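PDB 4R9O: putative aldo/keto reductase from Salmonella enterica subsp. enterica serovar Typhimurium, which is probably an NADP-dependent oxidoreductase of the aldo/keto reductase family, built as a TIM barrel, whose substrate is not established. Local coordinates for residues T85-A90 with D126-H131; T104-I109 with V142-Q147; T9-G14 with T178-Q183. All coordinates share one frame; numbering follows the deposited sequence.

Contact 1: T85-A90 with D126-H131; sequences TKCGIA and DMLLIH
T85 and L128, K86 and L129, and C87 and I130 pair as neighbours on two parallel strands, whose axes diverge by 34°. Four backbone bonds fix the register. T85 N donates to M127 O at 3.0 Å, and T85 O takes L129 N at 2.8 Å. C87 N then meets L129 O at 3.1 Å almost head-on, with a C=O...N angle of 171°. H131, just past strand 127-130, donates its N-H to C87 O at 2.9 Å, the last backbone bond of the pairing. CA-H groups of L128, K86 and I130 add contacts to T85 O, L129 O and C87 O respectively.

The H131 imidazole lies between two aliphatic groups. K86 CD sits over one face, 3.6 Å from the ring centroid, and I89 CD1 over the opposite face at 3.5 Å; both are CH-pi contacts. With CG anti to the backbone N (chi1 -155°), the ring is carried into this slot. Its rotation is then set at the edge: a water in the ring plane lies 2.9 Å from H131 ND1 and accepts from I89 N at 3.0 Å, while H131 NE2 bonds to E224 of a second subunit. K86 NZ is satisfied by D53, Y58 and the carbonyl of H54, and T85 OG1 by E64. D53, Y58, K86 and H131 together are consistent with the Asp-Tyr-Lys-His tetrad of aldo/keto reductases, Y58 being the probable proton donor.

K86 and L129 share the face lining the barrel interior. On the other face, T85, C87 and L128 pack under helix 106-119, while L128 and I130 also meet helix 139-151.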
loop_
_atom_site.group_PDB
_atom_site.type_symbol
_atom_site.label_atom_id
_atom_site.label_comp_id
_atom_site.label_asym_id
_atom_site.label_seq_id
_atom_site.Cartn_x
_atom_site.Cartn_y
_atom_site.Cartn_z
ATOM N N THR C 85 20.874 -7.968 -27.936
ATOM C CA THR C 85 21.596 -7.387 -26.817
ATOM C C THR C 85 20.955 -6.070 -26.376
ATOM O O THR C 85 19.948 -5.637 -26.947
ATOM C CB THR C 85 23.089 -7.182 -27.146
ATOM O OG1 THR C 85 23.791 -6.849 -25.940
ATOM C CG2 THR C 85 23.284 -6.092 -28.193
ATOM N N LYS C 86 21.511 -5.465 -25.329
ATOM C CA LYS C 86 20.876 -4.319 -24.686
ATOM C C LYS C 86 21.882 -3.295 -24.211
ATOM O O LYS C 86 23.052 -3.611 -24.021
ATOM C CB LYS C 86 20.033 -4.751 -23.477
ATOM C CG LYS C 86 19.312 -6.067 -23.584
ATOM C CD LYS C 86 18.497 -6.301 -22.315
ATOM C CE LYS C 86 17.932 -7.706 -22.251
ATOM N NZ LYS C 86 19.001 -8.740 -22.124
ATOM N N CYS C 87 21.397 -2.074 -23.992
ATOM C CA CYS C 87 22.166 -1.013 -23.359
ATOM C C CYS C 87 21.212 -0.099 -22.588
ATOM O O CYS C 87 19.994 -0.191 -22.755
ATOM C CB CYS C 87 22.962 -0.211 -24.390
ATOM S SG CYS C 87 21.961 0.785 -25.519
ATOM N N GLY C 88 21.760 0.772 -21.745
ATOM C CA GLY C 88 20.939 1.690 -20.975
ATOM C C GLY C 88 21.265 1.711 -19.495
ATOM O O GLY C 88 21.007 2.701 -18.803
ATOM N N ILE C 89 21.860 0.633 -18.998
ATOM C CA ILE C 89 22.240 0.600 -17.590
ATOM C C ILE C 89 23.744 0.856 -17.408
ATOM O O ILE C 89 24.570 0.422 -18.217
ATOM C CB ILE C 89 21.837 -0.738 -16.948
ATOM C CG1 ILE C 89 20.326 -0.961 -17.114
ATOM C CG2 ILE C 89 22.221 -0.774 -15.471
ATOM C CD1 ILE C 89 19.843 -2.302 -16.599
ATOM N N ALA C 90 24.085 1.606 -16.364
ATOM C CA ALA C 90 25.480 1.843 -16.004
ATOM C C ALA C 90 25.741 1.313 -14.593
ATOM O O ALA C 90 25.116 1.768 -13.637
ATOM C CB ALA C 90 25.810 3.319 -16.099
ATOM N N ASP C 126 20.940 -8.560 -34.439
ATOM C CA ASP C 126 19.581 -8.807 -34.903
ATOM C C ASP C 126 18.601 -7.889 -34.200
ATOM O O ASP C 126 17.669 -7.391 -34.816
ATOM C CB ASP C 126 19.189 -10.264 -34.692
ATOM C CG ASP C 126 20.031 -11.213 -35.539
ATOM O OD1 ASP C 126 19.623 -11.517 -36.677
ATOM O OD2 ASP C 126 21.104 -11.641 -35.066
ATOM N N MET C 127 18.819 -7.663 -32.912
ATOM C CA MET C 127 17.990 -6.729 -32.169
ATOM C C MET C 127 18.739 -6.046 -31.022
ATOM O O MET C 127 19.540 -6.663 -30.324
ATOM C CB MET C 127 16.731 -7.445 -31.637
ATOM C CG MET C 127 15.772 -6.528 -30.871
ATOM S SD MET C 127 14.086 -7.189 -30.738
ATOM C CE MET C 127 14.328 -8.590 -29.645
ATOM N N LEU C 128 18.476 -4.754 -30.848
ATOM C CA LEU C 128 19.025 -3.992 -29.733
ATOM C C LEU C 128 17.885 -3.463 -28.861
ATOM O O LEU C 128 16.912 -2.899 -29.375
ATOM C CB LEU C 128 19.894 -2.840 -30.243
ATOM C CG LEU C 128 20.541 -1.930 -29.190
ATOM C CD1 LEU C 128 21.619 -2.656 -28.373
ATOM C CD2 LEU C 128 21.115 -0.690 -29.836
ATOM N N LEU C 129 18.008 -3.654 -27.549
ATOM C CA LEU C 129 16.983 -3.215 -26.605
ATOM C C LEU C 129 17.470 -2.085 -25.688
ATOM O O LEU C 129 18.637 -2.036 -25.322
ATOM C CB LEU C 129 16.520 -4.386 -25.734
ATOM C CG LEU C 129 16.094 -5.718 -26.354
ATOM C CD1 LEU C 129 15.634 -6.671 -25.245
ATOM C CD2 LEU C 129 15.002 -5.524 -27.405
ATOM N N ILE C 130 16.568 -1.179 -25.327
ATOM C CA ILE C 130 16.764 -0.334 -24.156
ATOM C C ILE C 130 16.462 -1.195 -22.929
ATOM O O ILE C 130 15.345 -1.716 -22.767
ATOM C CB ILE C 130 15.850 0.924 -24.161
ATOM C CG1 ILE C 130 15.920 1.646 -25.510
ATOM C CG2 ILE C 130 16.235 1.875 -23.016
ATOM C CD1 ILE C 130 17.298 2.281 -25.798
ATOM N N HIS C 131 17.463 -1.340 -22.069
ATOM C CA HIS C 131 17.438 -2.329 -20.994
ATOM C C HIS C 131 16.391 -2.011 -19.930
ATOM O O HIS C 131 15.709 -2.905 -19.406
ATOM C CB HIS C 131 18.827 -2.411 -20.359
ATOM C CG HIS C 131 19.124 -3.720 -19.687
ATOM N ND1 HIS C 131 20.407 -4.155 -19.455
ATOM C CD2 HIS C 131 18.300 -4.677 -19.193
ATOM C CE1 HIS C 131 20.369 -5.333 -18.851
ATOM N NE2 HIS C 131 19.103 -5.670 -18.678
HETATM O O HOH W 1 22.284 -2.037 -20.219
#

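Contact 2: T104-I109 with V142-Q147; sequences TDRRHI and VAEAFQ
The outer helical layer of the TIM barrel is joined here, where I109 of helix 106-119 meets V142, A145 and F146 of helix 139-151. Backbones come close at R106 and A145, whose CA atoms are 5.1 Å apart, an approach compatible with the single methyl of A145. That methyl, A145 CB, lies 3.6 Å from I109 CG2 and 3.7 Å from R106 O.

I109 splits its two branches between different partners. CG1 is anti to the carbonyl carbon (chi1 -65°), which sends CD1 to V142, with CD1 3.9 Å from V142 CG2 and the two side chains crossing at about a right angle. The other branch, CG2, comes in at the edge of the F146 ring, near its plane, 4.1 Å from CE2. Within its own helix V142 covers one face of that ring with CG1, and F146 also stacks on F158. Just before helix 106-119, T104 O faces V142 CG2 at 3.8 Å, while T104 OG1 is bonded to D134.

Nearer the solvent, E144 and R106 cross at about a right angle. E144 OE2 rests 3.5 Å from R106 CD but 4.6 Å from R106 NE. Because E144 OE2 lies well out of the guanidinium plane, no N-H points at it and any attraction is probably diffuse; the planes of the two charged groups are 39° apart.

T104, I109, V142 and F146 all touch I130 beneath them. Two helices side by side over the strand that links them in sequence are the alpha-beta-alpha element generated by successive beta-alpha units of an (alpha/beta)8 barrel.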
loop_
_atom_site.group_PDB
_atom_site.type_symbol
_atom_site.label_atom_id
_atom_site.label_comp_id
_atom_site.label_asym_id
_atom_site.label_seq_id
_atom_site.Cartn_x
_atom_site.Cartn_y
_atom_site.Cartn_z
ATOM N N THR C 104 20.836 6.841 -21.463
ATOM C CA THR C 104 20.124 6.575 -22.701
ATOM C C THR C 104 20.301 7.684 -23.731
ATOM O O THR C 104 19.471 7.849 -24.622
ATOM C CB THR C 104 18.613 6.349 -22.448
ATOM O OG1 THR C 104 18.066 7.445 -21.693
ATOM C CG2 THR C 104 18.392 5.047 -21.688
ATOM N N ASP C 105 21.387 8.440 -23.610
ATOM C CA ASP C 105 21.721 9.456 -24.594
ATOM C C ASP C 105 22.095 8.819 -25.938
ATOM O O ASP C 105 22.503 7.655 -25.999
ATOM C CB ASP C 105 22.864 10.337 -24.073
ATOM C CG ASP C 105 22.544 10.966 -22.714
ATOM O OD1 ASP C 105 21.436 11.530 -22.559
ATOM O OD2 ASP C 105 23.387 10.877 -21.791
ATOM N N ARG C 106 21.949 9.596 -27.006
ATOM C CA ARG C 106 22.206 9.142 -28.369
ATOM C C ARG C 106 23.610 8.545 -28.584
ATOM O O ARG C 106 23.751 7.472 -29.178
ATOM C CB ARG C 106 22.003 10.307 -29.337
ATOM C CG ARG C 106 22.069 9.933 -30.816
ATOM C CD ARG C 106 22.496 11.129 -31.666
ATOM N NE ARG C 106 23.936 11.355 -31.561
ATOM C CZ ARG C 106 24.827 10.996 -32.485
ATOM N NH1 ARG C 106 24.430 10.411 -33.612
ATOM N NH2 ARG C 106 26.116 11.239 -32.290
ATOM N N ARG C 107 24.649 9.232 -28.120
ATOM C CA ARG C 107 25.996 8.778 -28.434
ATOM C C ARG C 107 26.356 7.518 -27.625
ATOM O O ARG C 107 27.023 6.614 -28.138
ATOM C CB ARG C 107 27.026 9.898 -28.215
ATOM C CG ARG C 107 28.455 9.437 -28.497
ATOM C CD ARG C 107 29.516 10.543 -28.453
ATOM N NE ARG C 107 30.780 10.027 -27.916
ATOM C CZ ARG C 107 31.951 10.088 -28.541
ATOM N NH1 ARG C 107 33.042 9.583 -27.969
ATOM N NH2 ARG C 107 32.035 10.638 -29.746
ATOM N N HIS C 108 25.885 7.432 -26.385
ATOM C CA HIS C 108 26.086 6.218 -25.592
ATOM C C HIS C 108 25.414 4.982 -26.216
ATOM O O HIS C 108 25.974 3.885 -26.209
ATOM C CB HIS C 108 25.561 6.413 -24.169
ATOM C CG HIS C 108 25.663 5.182 -23.320
ATOM N ND1 HIS C 108 26.839 4.784 -22.724
ATOM C CD2 HIS C 108 24.733 4.257 -22.978
ATOM C CE1 HIS C 108 26.633 3.665 -22.051
ATOM N NE2 HIS C 108 25.363 3.325 -22.187
ATOM N N ILE C 109 24.210 5.157 -26.741
ATOM C CA ILE C 109 23.516 4.051 -27.384
ATOM C C ILE C 109 24.327 3.580 -28.594
ATOM O O ILE C 109 24.560 2.381 -28.780
ATOM C CB ILE C 109 22.084 4.457 -27.807
ATOM C CG1 ILE C 109 21.244 4.754 -26.553
ATOM C CG2 ILE C 109 21.463 3.361 -28.665
ATOM C CD1 ILE C 109 19.839 5.386 -26.826
ATOM N N VAL C 142 16.887 8.672 -28.532
ATOM C CA VAL C 142 16.917 7.233 -28.768
ATOM C C VAL C 142 16.595 6.945 -30.233
ATOM O O VAL C 142 17.285 6.157 -30.877
ATOM C CB VAL C 142 15.923 6.486 -27.848
ATOM C CG1 VAL C 142 15.924 4.968 -28.141
ATOM C CG2 VAL C 142 16.257 6.767 -26.385
ATOM N N ALA C 143 15.561 7.605 -30.755
ATOM C CA ALA C 143 15.184 7.455 -32.157
ATOM C C ALA C 143 16.334 7.825 -33.093
ATOM O O ALA C 143 16.560 7.140 -34.078
ATOM C CB ALA C 143 13.958 8.305 -32.485
ATOM N N GLU C 144 17.047 8.909 -32.805
ATOM C CA GLU C 144 18.200 9.272 -33.634
ATOM C C GLU C 144 19.218 8.133 -33.637
ATOM O O GLU C 144 19.696 7.727 -34.692
ATOM C CB GLU C 144 18.866 10.561 -33.149
ATOM C CG GLU C 144 18.083 11.841 -33.432
ATOM C CD GLU C 144 18.806 13.092 -32.952
ATOM O OE1 GLU C 144 18.126 14.003 -32.432
ATOM O OE2 GLU C 144 20.047 13.174 -33.102
ATOM N N ALA C 145 19.532 7.607 -32.456
ATOM C CA ALA C 145 20.501 6.523 -32.353
ATOM C C ALA C 145 20.027 5.302 -33.138
ATOM O O ALA C 145 20.775 4.754 -33.960
ATOM C CB ALA C 145 20.755 6.161 -30.892
ATOM N N PHE C 146 18.789 4.887 -32.888
ATOM C CA PHE C 146 18.218 3.736 -33.578
ATOM C C PHE C 146 18.224 3.947 -35.094
ATOM O O PHE C 146 18.573 3.028 -35.839
ATOM C CB PHE C 146 16.786 3.448 -33.095
ATOM C CG PHE C 146 16.711 2.785 -31.736
ATOM C CD1 PHE C 146 15.492 2.359 -31.235
ATOM C CD2 PHE C 146 17.849 2.591 -30.964
ATOM C CE1 PHE C 146 15.403 1.744 -29.989
ATOM C CE2 PHE C 146 17.769 1.983 -29.717
ATOM C CZ PHE C 146 16.530 1.559 -29.233
ATOM N N GLN C 147 17.842 5.147 -35.542
ATOM C CA GLN C 147 17.896 5.505 -36.965
ATOM C C GLN C 147 19.284 5.302 -37.554
ATOM O O GLN C 147 19.439 4.745 -38.647
ATOM C CB GLN C 147 17.485 6.965 -37.197
ATOM C CG GLN C 147 16.007 7.281 -37.018
ATOM C CD GLN C 147 15.149 6.045 -37.002
ATOM O OE1 GLN C 147 14.825 5.512 -35.939
ATOM N NE2 GLN C 147 14.776 5.572 -38.184
#

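Contact 3: T9-G14 with T178-Q183; sequences TIAPQG and TLATNQ
I10 and A11 bring their side chains against A180 from the same loop, each meeting both its methyl and its carbonyl. The I10 branch lies with CG1 between the backbone N and the carbonyl carbon (chi1 71°), and its end, CD1, comes 3.2 Å from A180 O and 3.7 Å from A180 CB. A11 CB adds a second methyl, 3.6 Å from A180 O and 4.2 Å from A180 CB. The carbonyl oxygen is thus buried among aliphatic carbons and has no hydrogen-bonding partner in the model.

A11 to G14 form a type II beta turn, closed by G14 N donating to A11 O at 2.8 Å. It joins strand 7-9 to the start of strand 16-23 in the N-terminal hairpin, which in aldo/keto reductases closes the bottom of the barrel, while 16-23 runs on into the barrel itself; residues 178-181 are the approach to barrel strand 182-185.

At the turn's tip, Q13 crosses T178 at about a right angle. The bond from Q13 NE2 to T178 OG1, 2.9 Å long with 120° at the hydrogen, is weak and, because Q13 is poorly ordered and modelled in two conformers, doubtful. One residue earlier in the turn, P12 O lies 3.8 Å from T178 CB, and I207 touches T178 and A11.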
loop_
_atom_site.group_PDB
_atom_site.type_symbol
_atom_site.label_atom_id
_atom_site.label_comp_id
_atom_site.label_asym_id
_atom_site.label_seq_id
_atom_site.Cartn_x
_atom_site.Cartn_y
_atom_site.Cartn_z
ATOM N N THR C 9 7.342 -15.369 -35.476
ATOM C CA THR C 9 7.523 -13.958 -35.793
ATOM C C THR C 9 7.090 -13.141 -34.581
ATOM O O THR C 9 5.934 -13.193 -34.181
ATOM C CB THR C 9 6.716 -13.550 -37.037
ATOM O OG1 THR C 9 7.064 -14.413 -38.126
ATOM C CG2 THR C 9 7.019 -12.110 -37.425
ATOM N N ILE C 10 8.014 -12.388 -33.991
ATOM C CA ILE C 10 7.732 -11.774 -32.695
ATOM C C ILE C 10 6.899 -10.495 -32.781
ATOM O O ILE C 10 6.294 -10.088 -31.792
ATOM C CB ILE C 10 9.028 -11.474 -31.937
ATOM C CG1 ILE C 10 9.779 -10.318 -32.603
ATOM C CG2 ILE C 10 9.892 -12.732 -31.884
ATOM C CD1 ILE C 10 11.035 -9.927 -31.888
ATOM N N ALA C 11 6.843 -9.880 -33.960
ATOM C CA ALA C 11 6.115 -8.625 -34.149
ATOM C C ALA C 11 5.795 -8.465 -35.635
ATOM O O ALA C 11 6.458 -9.096 -36.459
ATOM C CB ALA C 11 6.953 -7.456 -33.633
ATOM N N PRO C 12 4.810 -7.608 -35.968
ATOM C CA PRO C 12 4.624 -7.186 -37.361
ATOM C C PRO C 12 5.901 -6.546 -37.909
ATOM O O PRO C 12 6.462 -5.657 -37.258
ATOM C CB PRO C 12 3.478 -6.168 -37.276
ATOM C CG PRO C 12 2.741 -6.534 -36.029
ATOM C CD PRO C 12 3.780 -7.044 -35.077
ATOM N N GLN C 13 6.346 -7.012 -39.079
ATOM C CA GLN C 13 7.617 -6.616 -39.700
ATOM C C GLN C 13 8.833 -7.075 -38.884
ATOM O O GLN C 13 9.972 -6.741 -39.218
ATOM C CB GLN C 13 7.693 -5.097 -39.904
ATOM C CG GLN C 13 6.394 -4.423 -40.331
ATOM C CD GLN C 13 6.058 -3.226 -39.453
ATOM O OE1 GLN C 13 6.844 -2.282 -39.341
ATOM N NE2 GLN C 13 4.894 -3.268 -38.814
ATOM N N GLY C 14 8.590 -7.844 -37.825
ATOM C CA GLY C 14 9.639 -8.228 -36.896
ATOM C C GLY C 14 10.439 -9.434 -37.345
ATOM O O GLY C 14 10.086 -10.097 -38.318
ATOM N N THR C 178 8.314 -0.691 -36.191
ATOM C CA THR C 178 7.690 -1.238 -34.991
ATOM C C THR C 178 8.698 -1.762 -33.976
ATOM O O THR C 178 9.597 -2.525 -34.333
ATOM C CB THR C 178 6.749 -2.393 -35.345
ATOM O OG1 THR C 178 5.895 -1.993 -36.420
ATOM C CG2 THR C 178 5.920 -2.814 -34.128
ATOM N N LEU C 179 8.540 -1.365 -32.712
ATOM C CA LEU C 179 9.308 -1.977 -31.630
ATOM C C LEU C 179 8.969 -3.467 -31.593
ATOM O O LEU C 179 7.798 -3.851 -31.605
ATOM C CB LEU C 179 9.006 -1.295 -30.292
ATOM C CG LEU C 179 9.626 0.098 -30.100
ATOM C CD1 LEU C 179 9.110 0.777 -28.817
ATOM C CD2 LEU C 179 11.138 -0.010 -30.082
ATOM N N ALA C 180 9.982 -4.323 -31.574
ATOM C CA ALA C 180 9.708 -5.724 -31.848
ATOM C C ALA C 180 9.462 -6.540 -30.585
ATOM O O ALA C 180 9.049 -7.698 -30.667
ATOM C CB ALA C 180 10.838 -6.320 -32.654
ATOM N N THR C 181 9.719 -5.951 -29.420
ATOM C CA THR C 181 9.414 -6.631 -28.164
ATOM C C THR C 181 9.506 -5.696 -26.965
ATOM O O THR C 181 10.123 -4.622 -27.020
ATOM C CB THR C 181 10.355 -7.839 -27.890
ATOM O OG1 THR C 181 9.737 -8.721 -26.945
ATOM C CG2 THR C 181 11.682 -7.373 -27.314
ATOM N N ASN C 182 8.884 -6.137 -25.880
ATOM C CA ASN C 182 9.072 -5.545 -24.567
ATOM C C ASN C 182 9.381 -6.723 -23.671
ATOM O O ASN C 182 8.500 -7.518 -23.348
ATOM C CB ASN C 182 7.826 -4.776 -24.109
ATOM C CG ASN C 182 8.027 -4.016 -22.788
ATOM O OD1 ASN C 182 9.138 -3.940 -22.244
ATOM N ND2 ASN C 182 6.937 -3.420 -22.284
ATOM N N GLN C 183 10.655 -6.873 -23.351
ATOM C CA GLN C 183 11.139 -7.982 -22.558
ATOM C C GLN C 183 10.766 -7.757 -21.096
ATOM O O GLN C 183 11.188 -6.768 -20.487
ATOM C CB GLN C 183 12.659 -8.125 -22.739
ATOM C CG GLN C 183 13.221 -9.411 -22.198
ATOM C CD GLN C 183 14.701 -9.573 -22.486
ATOM O OE1 GLN C 183 15.512 -9.684 -21.562
ATOM N NE2 GLN C 183 15.056 -9.634 -23.770
#

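Overall arrangement
Contact 1 is the middle member. Its outward face meets contact 2, with centres 11 Å apart, where I130 CD1 lies 3.6 Å from F146 CZ. Its inward face meets contact 3, with centres 15 Å apart, through K86 CE to Q183 OE1 at 3.2 Å and M127 CE to T181 CG2 at 3.7 Å. Contacts 2 and 3 do not touch; their nearest atoms are about 5 Å apart. Contact 1 is also the part at the probable active site: the side chains of K86 and Y58 approach to about 3 Å, and those of L129 and S161, which probably binds NADP(+), to about 4 Å. In sequence, contact 3 encloses the other two, whose segments alternate.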